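PDB 5EPD: glycerol trinitrate reductase from Agrobacterium tumefaciens, which probably reduces glycerol trinitrate as a flavoenzyme of the old yellow enzyme family, which uses FMN as cofactor. Local coordinates for residues 73-78 against 279-284. Numbering follows the deposited sequence.
Sequences LIISEA and IAYIHV
Ile75 reaches into the middle of the barrel and meets two side chains coming from the far wall, Tyr281 and His283. All of it is van der Waals packing: no hydrogen bond joins 73-78 to 279-284, and their backbones stay well apart, the closest CA atoms being those of Ile75 and His283 at 10.5 Å. The tightest touch is between Ile75 CD1 and Tyr281 OH, 3.7 Å apart, where the side chains come from opposite directions and the methyl CD1 sits against the flank of the hydroxyl oxygen. Ile75 carries CG1 beside its backbone N, anti to the carbonyl carbon (chi1 -41°), and it is this longer branch, not CG2, that does the touching. More loosely, Ile75 CG1 lies 4.4 Å from His283 CE1, at the edge of the imidazole and near its plane.

This is the interior of the eight-stranded parallel TIM barrel of the old yellow enzymes. The second strand, 73-80, and the sixth, 281-284, face each other across it, and alternate residues on each, Leu73 and Ile75 here, Tyr281 and His283 there, turn inward to fill the core.

The polar ends of the two aromatic residues are satisfied by a third strand. Tyr281 OH and His283 ND1 both hydrogen-bond to Glu194 OE2, so a single carboxylate oxygen ties the phenol to the imidazole and holds both ends in place. Val118, Thr310 and Ile312 also pack against Tyr281.

Beyond Ile75, the chain of 73-78 has its own polar link: Ser76 OG donates to Glu77 O at 2.8 Å, coming from above the carbonyl plane, and also bonds to Gln120 N on the neighbouring strand.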
# COMPACT_ATOMS: atom_id res chain seq x y z
N LEU A 73 -13.12 4.33 1.47
CA LEU A 73 -12.01 3.74 2.22
C LEU A 73 -10.71 4.45 1.83
O LEU A 73 -10.45 4.67 0.62
CB LEU A 73 -11.88 2.24 1.92
CG LEU A 73 -10.74 1.46 2.61
CD1 LEU A 73 -10.97 1.31 4.11
CD2 LEU A 73 -10.55 0.09 1.98
N ILE A 74 -9.91 4.80 2.84
CA ILE A 74 -8.57 5.34 2.62
C ILE A 74 -7.56 4.25 2.91
O ILE A 74 -7.62 3.61 3.96
CB ILE A 74 -8.25 6.52 3.54
CG1 ILE A 74 -9.14 7.70 3.23
CG2 ILE A 74 -6.78 6.94 3.39
CD1 ILE A 74 -9.02 8.83 4.26
N ILE A 75 -6.64 4.02 1.97
CA ILE A 75 -5.46 3.21 2.29
C ILE A 75 -4.34 4.19 2.60
O ILE A 75 -3.98 5.04 1.76
CB ILE A 75 -4.97 2.30 1.13
CG1 ILE A 75 -6.11 1.64 0.36
CG2 ILE A 75 -3.99 1.27 1.69
CD1 ILE A 75 -6.74 0.49 1.11
N SER A 76 -3.78 4.09 3.79
CA SER A 76 -2.68 4.97 4.16
C SER A 76 -1.50 4.77 3.24
O SER A 76 -1.37 3.73 2.58
CB SER A 76 -2.15 4.66 5.55
OG SER A 76 -1.40 3.44 5.52
N GLU A 77 -0.66 5.79 3.24
CA GLU A 77 0.70 5.70 2.76
C GLU A 77 1.36 4.45 3.29
O GLU A 77 1.12 4.03 4.44
CB GLU A 77 1.48 6.92 3.23
CG GLU A 77 1.47 7.13 4.76
CD GLU A 77 1.79 8.57 5.15
OE1 GLU A 77 0.87 9.35 5.52
OE2 GLU A 77 2.99 8.92 5.10
N ALA A 78 2.19 3.85 2.45
CA ALA A 78 3.03 2.74 2.88
C ALA A 78 3.82 3.14 4.14
O ALA A 78 4.41 4.23 4.20
CB ALA A 78 3.98 2.34 1.76
N ILE A 279 -9.04 -14.08 3.40
CA ILE A 279 -8.84 -12.64 3.62
C ILE A 279 -9.92 -11.81 2.95
O ILE A 279 -10.50 -12.19 1.91
CB ILE A 279 -7.44 -12.13 3.22
CG1 ILE A 279 -7.10 -12.51 1.78
CG2 ILE A 279 -6.37 -12.64 4.18
CD1 ILE A 279 -5.94 -11.72 1.24
N ALA A 280 -10.19 -10.66 3.57
CA ALA A 280 -11.22 -9.72 3.13
C ALA A 280 -11.07 -9.24 1.67
O ALA A 280 -12.07 -9.09 0.98
CB ALA A 280 -11.25 -8.52 4.07
N TYR A 281 -9.85 -8.98 1.20
CA TYR A 281 -9.70 -8.44 -0.15
C TYR A 281 -8.32 -8.53 -0.75
O TYR A 281 -7.31 -8.55 -0.05
CB TYR A 281 -10.16 -6.97 -0.18
CG TYR A 281 -9.19 -5.95 0.40
CD1 TYR A 281 -8.08 -5.53 -0.31
CD2 TYR A 281 -9.43 -5.38 1.66
CE1 TYR A 281 -7.21 -4.57 0.21
CE2 TYR A 281 -8.58 -4.40 2.18
CZ TYR A 281 -7.47 -4.01 1.46
OH TYR A 281 -6.62 -3.06 1.97
N ILE A 282 -8.29 -8.56 -2.09
CA ILE A 282 -7.08 -8.31 -2.84
C ILE A 282 -7.22 -6.96 -3.55
O ILE A 282 -8.31 -6.56 -3.96
CB ILE A 282 -6.72 -9.44 -3.85
CG1 ILE A 282 -7.85 -9.71 -4.85
CG2 ILE A 282 -6.33 -10.72 -3.09
CD1 ILE A 282 -7.49 -10.70 -5.92
N HIS A 283 -6.09 -6.28 -3.68
CA HIS A 283 -6.00 -4.96 -4.29
C HIS A 283 -4.98 -5.09 -5.44
O HIS A 283 -3.77 -5.27 -5.22
CB HIS A 283 -5.53 -3.96 -3.22
CG HIS A 283 -5.47 -2.53 -3.68
ND1 HIS A 283 -5.35 -1.49 -2.79
CD2 HIS A 283 -5.52 -1.98 -4.92
CE1 HIS A 283 -5.33 -0.34 -3.46
NE2 HIS A 283 -5.43 -0.61 -4.75
N VAL A 284 -5.46 -5.01 -6.67
CA VAL A 284 -4.64 -5.35 -7.80
C VAL A 284 -4.33 -4.11 -8.62
O VAL A 284 -5.25 -3.42 -9.10
CB VAL A 284 -5.29 -6.47 -8.68
CG1 VAL A 284 -4.37 -6.85 -9.85
CG2 VAL A 284 -5.61 -7.70 -7.83